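Local coordinates for protein single-stranded DNA specific exonuclease RecJ (Thermus thermophilus, PDB 2ZXR) that degrades single-stranded DNA from the 5' end toward the 3' end as a divalent-metal-dependent exonuclease of the RecJ family, at residues P270-A284 with L299-Q311. Residues are numbered along the deposited sequence; the frame is centred on the assembly and turned at random.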
ATOM      1  N   PRO A 270       5.143  -1.810  16.757  1.00 21.70           N
ATOM      2  CA  PRO A 270       6.589  -1.692  16.986  1.00 22.05           C
ATOM      3  C   PRO A 270       6.971  -1.789  18.460  1.00 22.62           C
ATOM      4  O   PRO A 270       8.041  -2.320  18.781  1.00 23.56           O
ATOM      5  CB  PRO A 270       6.934  -0.331  16.381  1.00 21.63           C
ATOM      6  CG  PRO A 270       5.958  -0.254  15.233  1.00 23.28           C
ATOM      7  CD  PRO A 270       4.663  -0.727  15.881  1.00 21.15           C
ATOM      8  N   ARG A 271       6.129  -1.278  19.359  1.00 22.79           N
ATOM      9  CA  ARG A 271       6.448  -1.354  20.798  1.00 23.59           C
ATOM     10  C   ARG A 271       6.445  -2.818  21.259  1.00 22.85           C
ATOM     11  O   ARG A 271       7.309  -3.260  22.022  1.00 20.68           O
ATOM     12  CB  ARG A 271       5.431  -0.606  21.641  1.00 25.93           C
ATOM     13  CG  ARG A 271       5.856   0.748  22.110  1.00 29.98           C
ATOM     14  CD  ARG A 271       5.640   1.786  21.057  1.00 32.57           C
ATOM     15  NE  ARG A 271       5.811   3.133  21.593  1.00 33.96           N
ATOM     16  CZ  ARG A 271       5.751   4.229  20.849  1.00 33.20           C
ATOM     17  NH1 ARG A 271       5.514   4.132  19.558  1.00 33.08           N
ATOM     18  NH2 ARG A 271       5.977   5.413  21.383  1.00 34.14           N
ATOM     19  N   ILE A 272       5.450  -3.556  20.789  1.00 20.68           N
ATOM     20  CA  ILE A 272       5.323  -4.951  21.120  1.00 20.56           C
ATOM     21  C   ILE A 272       6.484  -5.730  20.491  1.00 21.28           C
ATOM     22  O   ILE A 272       7.097  -6.584  21.148  1.00 20.44           O
ATOM     23  CB  ILE A 272       3.974  -5.519  20.568  1.00 20.92           C
ATOM     24  CG1 ILE A 272       2.801  -4.876  21.310  1.00 20.08           C
ATOM     25  CG2 ILE A 272       3.955  -7.035  20.701  1.00 19.09           C
ATOM     26  CD1 ILE A 272       1.433  -5.264  20.775  1.00 21.54           C
ATOM     27  N   ASN A 273       6.800  -5.432  19.223  1.00 20.55           N
ATOM     28  CA  ASN A 273       7.874  -6.167  18.556  1.00 21.45           C
ATOM     29  C   ASN A 273       9.234  -5.919  19.172  1.00 22.08           C
ATOM     30  O   ASN A 273      10.066  -6.815  19.191  1.00 22.75           O
ATOM     31  CB  ASN A 273       7.949  -5.850  17.046  1.00 20.85           C
ATOM     32  CG  ASN A 273       6.780  -6.433  16.262  1.00 20.78           C
ATOM     33  OD1 ASN A 273       6.222  -7.470  16.632  1.00 22.63           O
ATOM     34  ND2 ASN A 273       6.418  -5.785  15.174  1.00 18.27           N
ATOM     35  N   ALA A 274       9.460  -4.707  19.664  1.00 21.93           N
ATOM     36  CA  ALA A 274      10.743  -4.359  20.266  1.00 23.14           C
ATOM     37  C   ALA A 274      11.030  -5.217  21.482  1.00 23.97           C
ATOM     38  O   ALA A 274      12.175  -5.574  21.725  1.00 22.70           O
ATOM     39  CB  ALA A 274      10.767  -2.876  20.668  1.00 20.24           C
ATOM     40  N   ALA A 275       9.986  -5.527  22.254  1.00 25.20           N
ATOM     41  CA  ALA A 275      10.144  -6.336  23.463  1.00 26.36           C
ATOM     42  C   ALA A 275      10.675  -7.692  23.068  1.00 27.47           C
ATOM     43  O   ALA A 275      11.617  -8.223  23.665  1.00 27.59           O
ATOM     44  CB  ALA A 275       8.794  -6.499  24.189  1.00 25.91           C
ATOM     45  N   SER A 276      10.069  -8.246  22.038  1.00 28.15           N
ATOM     46  CA  SER A 276      10.483  -9.540  21.562  1.00 30.60           C
ATOM     47  C   SER A 276      11.865  -9.491  20.913  1.00 30.87           C
ATOM     48  O   SER A 276      12.710 -10.324  21.224  1.00 31.86           O
ATOM     49  CB  SER A 276       9.448 -10.082  20.577  1.00 31.82           C
ATOM     50  OG  SER A 276       9.901 -11.301  20.025  1.00 35.13           O
ATOM     51  N   ARG A 277      12.102  -8.525  20.022  1.00 30.38           N
ATOM     52  CA  ARG A 277      13.393  -8.427  19.350  1.00 31.26           C
ATOM     53  C   ARG A 277      14.487  -8.273  20.401  1.00 30.87           C
ATOM     54  O   ARG A 277      15.615  -8.665  20.173  1.00 29.57           O
ATOM     55  CB  ARG A 277      13.470  -7.213  18.405  1.00 32.63           C
ATOM     56  CG  ARG A 277      12.393  -7.065  17.312  1.00 36.39           C
ATOM     57  CD  ARG A 277      12.342  -5.551  16.872  1.00 40.67           C
ATOM     58  NE  ARG A 277      11.255  -5.178  15.953  1.00 44.04           N
ATOM     59  CZ  ARG A 277      11.072  -5.711  14.740  1.00 45.94           C
ATOM     60  NH1 ARG A 277      11.908  -6.638  14.294  1.00 46.95           N
ATOM     61  NH2 ARG A 277      10.048  -5.335  13.974  1.00 46.03           N
ATOM     62  N   LEU A 278      14.145  -7.700  21.554  1.00 30.78           N
ATOM     63  CA  LEU A 278      15.121  -7.479  22.612  1.00 31.17           C
ATOM     64  C   LEU A 278      15.168  -8.545  23.731  1.00 31.37           C
ATOM     65  O   LEU A 278      15.791  -8.346  24.779  1.00 31.94           O
ATOM     66  CB  LEU A 278      14.910  -6.069  23.197  1.00 30.17           C
ATOM     67  CG  LEU A 278      15.912  -4.985  22.758  1.00 31.27           C
ATOM     68  CD1 LEU A 278      16.379  -5.219  21.323  1.00 31.19           C
ATOM     69  CD2 LEU A 278      15.297  -3.602  22.920  1.00 28.55           C
ATOM     70  N   GLY A 279      14.526  -9.681  23.510  1.00 31.87           N
ATOM     71  CA  GLY A 279      14.546 -10.721  24.527  1.00 31.99           C
ATOM     72  C   GLY A 279      13.628 -10.500  25.719  1.00 32.29           C
ATOM     73  O   GLY A 279      13.834 -11.096  26.781  1.00 33.72           O
ATOM     74  N   GLU A 280      12.627  -9.640  25.589  1.00 30.62           N
ATOM     75  CA  GLU A 280      11.706  -9.459  26.710  1.00 29.96           C
ATOM     76  C   GLU A 280      10.257  -9.659  26.255  1.00 27.96           C
ATOM     77  O   GLU A 280       9.356  -8.932  26.652  1.00 26.80           O
ATOM     78  CB  GLU A 280      11.926  -8.093  27.402  1.00 31.55           C
ATOM     79  CG  GLU A 280      13.232  -8.065  28.250  1.00 35.71           C
ATOM     80  CD  GLU A 280      13.527  -6.744  28.989  1.00 38.74           C
ATOM     81  OE1 GLU A 280      14.650  -6.199  28.807  1.00 42.46           O
ATOM     82  OE2 GLU A 280      12.678  -6.243  29.769  1.00 40.15           O
ATOM     83  N   ALA A 281      10.048 -10.684  25.433  1.00 27.69           N
ATOM     84  CA  ALA A 281       8.710 -11.025  24.924  1.00 28.33           C
ATOM     85  C   ALA A 281       7.672 -11.260  26.047  1.00 28.25           C
ATOM     86  O   ALA A 281       6.500 -10.934  25.876  1.00 27.65           O
ATOM     87  CB  ALA A 281       8.790 -12.251  23.995  1.00 27.37           C
ATOM     88  N   GLU A 282       8.101 -11.802  27.190  1.00 29.06           N
ATOM     89  CA  GLU A 282       7.195 -12.033  28.323  1.00 28.86           C
ATOM     90  C   GLU A 282       6.549 -10.722  28.719  1.00 26.81           C
ATOM     91  O   GLU A 282       5.389 -10.681  29.066  1.00 26.98           O
ATOM     92  CB  GLU A 282       7.934 -12.556  29.574  1.00 30.88           C
ATOM     93  CG  GLU A 282       9.213 -13.288  29.305  1.00 37.12           C
ATOM     94  CD  GLU A 282      10.382 -12.355  28.937  1.00 39.49           C
ATOM     95  OE1 GLU A 282      11.131 -12.714  27.991  1.00 41.15           O
ATOM     96  OE2 GLU A 282      10.558 -11.287  29.596  1.00 40.27           O
ATOM     97  N   LYS A 283       7.325  -9.649  28.701  1.00 26.28           N
ATOM     98  CA  LYS A 283       6.813  -8.336  29.068  1.00 24.53           C
ATOM     99  C   LYS A 283       5.621  -7.955  28.203  1.00 23.57           C
ATOM    100  O   LYS A 283       4.586  -7.479  28.711  1.00 21.24           O
ATOM    101  CB  LYS A 283       7.899  -7.277  28.886  1.00 27.00           C
ATOM    102  CG  LYS A 283       8.562  -6.775  30.163  1.00 29.35           C
ATOM    103  CD  LYS A 283       9.149  -7.876  30.967  1.00 31.06           C
ATOM    104  CE  LYS A 283       9.898  -7.307  32.174  1.00 33.09           C
ATOM    105  NZ  LYS A 283      10.948  -6.329  31.765  1.00 32.37           N
ATOM    106  N   ALA A 284       5.774  -8.133  26.892  1.00 22.16           N
ATOM    107  CA  ALA A 284       4.682  -7.782  25.977  1.00 22.06           C
ATOM    108  C   ALA A 284       3.504  -8.725  26.200  1.00 21.65           C
ATOM    109  O   ALA A 284       2.361  -8.276  26.322  1.00 21.58           O
ATOM    110  CB  ALA A 284       5.151  -7.846  24.506  1.00 20.40           C
ATOM    111  N   LEU A 299       3.921  -1.822  32.603  1.00 24.14           N
ATOM    112  CA  LEU A 299       4.433  -2.559  31.444  1.00 24.30           C
ATOM    113  C   LEU A 299       4.471  -1.689  30.195  1.00 24.16           C
ATOM    114  O   LEU A 299       5.372  -1.822  29.379  1.00 23.99           O
ATOM    115  CB  LEU A 299       3.596  -3.833  31.183  1.00 23.55           C
ATOM    116  CG  LEU A 299       3.787  -4.928  32.252  1.00 24.97           C
ATOM    117  CD1 LEU A 299       2.693  -5.998  32.118  1.00 24.14           C
ATOM    118  CD2 LEU A 299       5.177  -5.559  32.123  1.00 22.93           C
ATOM    119  N   VAL A 300       3.483  -0.812  30.029  1.00 23.99           N
ATOM    120  CA  VAL A 300       3.480   0.086  28.883  1.00 24.22           C
ATOM    121  C   VAL A 300       4.767   0.929  29.004  1.00 24.79           C
ATOM    122  O   VAL A 300       5.484   1.132  28.027  1.00 24.15           O
ATOM    123  CB  VAL A 300       2.197   0.980  28.870  1.00 24.01           C
ATOM    124  CG1 VAL A 300       2.374   2.161  27.910  1.00 21.82           C
ATOM    125  CG2 VAL A 300       0.984   0.121  28.404  1.00 22.22           C
ATOM    126  N   GLY A 301       5.073   1.390  30.212  1.00 25.24           N
ATOM    127  CA  GLY A 301       6.299   2.155  30.405  1.00 26.03           C
ATOM    128  C   GLY A 301       7.499   1.320  29.972  1.00 26.87           C
ATOM    129  O   GLY A 301       8.421   1.798  29.300  1.00 26.72           O
ATOM    130  N   GLU A 302       7.489   0.048  30.348  1.00 27.11           N
ATOM    131  CA  GLU A 302       8.574  -0.854  29.969  1.00 28.51           C
ATOM    132  C   GLU A 302       8.673  -1.015  28.425  1.00 26.65           C
ATOM    133  O   GLU A 302       9.758  -0.953  27.853  1.00 25.44           O
ATOM    134  CB  GLU A 302       8.349  -2.219  30.626  1.00 31.79           C
ATOM    135  CG  GLU A 302       9.567  -3.082  30.723  1.00 37.87           C
ATOM    136  CD  GLU A 302      10.384  -2.772  31.970  1.00 40.95           C
ATOM    137  OE1 GLU A 302      10.782  -1.597  32.158  1.00 43.05           O
ATOM    138  OE2 GLU A 302      10.619  -3.707  32.769  1.00 42.93           O
ATOM    139  N   LEU A 303       7.552  -1.243  27.750  1.00 26.04           N
ATOM    140  CA  LEU A 303       7.612  -1.383  26.290  1.00 25.81           C
ATOM    141  C   LEU A 303       8.151  -0.079  25.683  1.00 25.05           C
ATOM    142  O   LEU A 303       8.883  -0.122  24.697  1.00 24.60           O
ATOM    143  CB  LEU A 303       6.246  -1.691  25.664  1.00 25.27           C
ATOM    144  CG  LEU A 303       5.457  -2.980  25.930  1.00 27.58           C
ATOM    145  CD1 LEU A 303       4.604  -3.284  24.705  1.00 24.35           C
ATOM    146  CD2 LEU A 303       6.387  -4.159  26.231  1.00 26.43           C
ATOM    147  N   HIS A 304       7.790   1.071  26.252  1.00 23.86           N
ATOM    148  CA  HIS A 304       8.306   2.338  25.713  1.00 25.52           C
ATOM    149  C   HIS A 304       9.828   2.383  25.807  1.00 25.90           C
ATOM    150  O   HIS A 304      10.502   2.860  24.888  1.00 25.33           O
ATOM    151  CB  HIS A 304       7.728   3.533  26.459  1.00 27.35           C
ATOM    152  CG  HIS A 304       6.294   3.802  26.131  1.00 30.63           C
ATOM    153  ND1 HIS A 304       5.471   4.573  26.930  1.00 33.54           N
ATOM    154  CD2 HIS A 304       5.547   3.437  25.062  1.00 31.26           C
ATOM    155  CE1 HIS A 304       4.283   4.678  26.357  1.00 33.89           C
ATOM    156  NE2 HIS A 304       4.306   3.998  25.220  1.00 32.14           N
ATOM    157  N   ARG A 305      10.364   1.857  26.909  1.00 25.04           N
ATOM    158  CA  ARG A 305      11.794   1.837  27.108  1.00 25.75           C
ATOM    159  C   ARG A 305      12.475   0.874  26.145  1.00 24.60           C
ATOM    160  O   ARG A 305      13.520   1.182  25.582  1.00 24.38           O
ATOM    161  CB  ARG A 305      12.134   1.441  28.541  1.00 28.45           C
ATOM    162  CG  ARG A 305      13.575   1.778  28.880  1.00 32.46           C
ATOM    163  CD  ARG A 305      14.139   0.873  29.955  1.00 36.87           C
ATOM    164  NE  ARG A 305      14.205  -0.508  29.494  1.00 38.96           N
ATOM    165  CZ  ARG A 305      13.706  -1.528  30.171  1.00 40.05           C
ATOM    166  NH1 ARG A 305      13.114  -1.297  31.334  1.00 40.63           N
ATOM    167  NH2 ARG A 305      13.793  -2.766  29.688  1.00 39.88           N
ATOM    168  N   LEU A 306      11.887  -0.301  25.955  1.00 23.24           N
ATOM    169  CA  LEU A 306      12.481  -1.268  25.043  1.00 22.91           C
ATOM    170  C   LEU A 306      12.487  -0.725  23.602  1.00 22.74           C
ATOM    171  O   LEU A 306      13.465  -0.899  22.863  1.00 21.71           O
ATOM    172  CB  LEU A 306      11.717  -2.597  25.108  1.00 21.87           C
ATOM    173  CG  LEU A 306      11.976  -3.397  26.389  1.00 23.54           C
ATOM    174  CD1 LEU A 306      10.805  -4.325  26.650  1.00 22.05           C
ATOM    175  CD2 LEU A 306      13.322  -4.182  26.268  1.00 22.25           C
ATOM    176  N   ASN A 307      11.394  -0.080  23.208  1.00 21.50           N
ATOM    177  CA  ASN A 307      11.299   0.487  21.864  1.00 23.32           C
ATOM    178  C   ASN A 307      12.327   1.616  21.659  1.00 23.14           C
ATOM    179  O   ASN A 307      12.879   1.764  20.571  1.00 22.82           O
ATOM    180  CB  ASN A 307       9.889   1.022  21.621  1.00 24.24           C
ATOM    181  CG  ASN A 307       9.659   1.409  20.173  1.00 25.30           C
ATOM    182  OD1 ASN A 307       9.723   0.567  19.269  1.00 26.27           O
ATOM    183  ND2 ASN A 307       9.387   2.683  19.946  1.00 26.23           N
ATOM    184  N   ALA A 308      12.584   2.394  22.710  1.00 21.88           N
ATOM    185  CA  ALA A 308      13.570   3.476  22.636  1.00 23.35           C
ATOM    186  C   ALA A 308      14.966   2.868  22.490  1.00 23.80           C
ATOM    187  O   ALA A 308      15.835   3.423  21.809  1.00 23.61           O
ATOM    188  CB  ALA A 308      13.511   4.361  23.905  1.00 23.39           C
ATOM    189  N   ARG A 309      15.176   1.721  23.129  1.00 24.17           N
ATOM    190  CA  ARG A 309      16.458   1.029  23.039  1.00 24.47           C
ATOM    191  C   ARG A 309      16.616   0.489  21.608  1.00 24.14           C
ATOM    192  O   ARG A 309      17.639   0.695  20.969  1.00 23.68           O
ATOM    193  CB  ARG A 309      16.512  -0.102  24.070  1.00 26.51           C
ATOM    194  CG  ARG A 309      17.771  -0.986  24.043  1.00 29.93           C
ATOM    195  CD  ARG A 309      19.073  -0.177  24.214  1.00 33.84           C
ATOM    196  NE  ARG A 309      20.234  -1.061  24.346  1.00 36.62           N
ATOM    197  CZ  ARG A 309      21.503  -0.669  24.244  1.00 38.53           C
ATOM    198  NH1 ARG A 309      21.795   0.606  24.004  1.00 40.42           N
ATOM    199  NH2 ARG A 309      22.487  -1.553  24.374  1.00 39.09           N
ATOM    200  N   ARG A 310      15.589  -0.181  21.103  1.00 23.07           N
ATOM    201  CA  ARG A 310      15.615  -0.716  19.749  1.00 22.93           C
ATOM    202  C   ARG A 310      15.924   0.431  18.774  1.00 23.58           C
ATOM    203  O   ARG A 310      16.754   0.287  17.871  1.00 22.09           O
ATOM    204  CB  ARG A 310      14.258  -1.362  19.414  1.00 23.33           C
ATOM    205  CG  ARG A 310      14.151  -2.047  18.028  1.00 24.98           C
ATOM    206  CD  ARG A 310      13.670  -1.061  16.941  1.00 28.58           C
ATOM    207  NE  ARG A 310      12.359  -0.459  17.241  1.00 28.45           N
ATOM    208  CZ  ARG A 310      11.735   0.414  16.450  1.00 28.63           C
ATOM    209  NH1 ARG A 310      12.288   0.792  15.304  1.00 30.30           N
ATOM    210  NH2 ARG A 310      10.568   0.938  16.804  1.00 26.25           N
ATOM    211  N   GLN A 311      15.268   1.576  18.980  1.00 23.26           N
ATOM    212  CA  GLN A 311      15.465   2.723  18.106  1.00 23.45           C
ATOM    213  C   GLN A 311      16.889   3.225  18.133  1.00 23.29           C
ATOM    214  O   GLN A 311      17.447   3.535  17.091  1.00 22.24           O
ATOM    215  CB  GLN A 311      14.520   3.860  18.495  1.00 24.45           C
ATOM    216  CG  GLN A 311      13.117   3.652  17.960  1.00 27.61           C
ATOM    217  CD  GLN A 311      12.082   4.531  18.648  1.00 29.14           C
ATOM    218  OE1 GLN A 311      11.027   4.817  18.084  1.00 30.76           O
ATOM    219  NE2 GLN A 311      12.378   4.950  19.876  1.00 29.71           N
TER
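Leu303 fits as a knob between Arg271, Ile272, Ala275 and Ala284. Its CD1 lies 3.8 Å from Arg271 O. Its CD2 lies 3.9 Å from Ala275 CB and also reaches Ala284 CA, so one leucine touches both helices of the segment 270-284. A turn on, Leu306 puts CD1 against Ala275, while its CD2 meets the CB of Leu278 and the carboxylate of Glu280. The small side chain of Ala274 allows close approach: its CB is 3.6 Å from Asn307 CA. The axes of helices 270-277 and 299-311 come within 8.0 Å and cross at 74°.

At one edge, Arg271 bends at chi2 (82°) and runs past Asn307 and His304. Asn307 ND2 sits over one face of its guanidinium, the two planes 17° apart. Asn307 OD1 accepts a 2.6 Å bond from Arg310 NH2, close to the guanidinium plane; Glu314 OE1 forms a salt bridge with NH1 of the same arginine.

At the other edge, Lys283 NZ bridges two carboxylates, 2.6 Å from Glu280 OE2 and 2.8 Å from Glu302 OE2. It meets the first nearly end-on and the second on its anti side, tilted out of the carboxylate plane. Arg305 also pairs with Glu302 and makes a long salt bridge to Glu280.

A Schellman motif with C-prime Gly279 ends helix 261-277 just before Glu280. Ser276 OG, facing away, bonds Asp80 O and Tyr81 O; Asn273 OD1 bonds Ala83 N. Asp80 and Asp82 are manganese ligands. The contact therefore packs helix 293-321 on helix 261-277, which holds that loop, and on the start of helix 281-289. Its centre is apolar, with a salt-bridge network along one side whose lysine probably offsets the repulsion between the two glutamates.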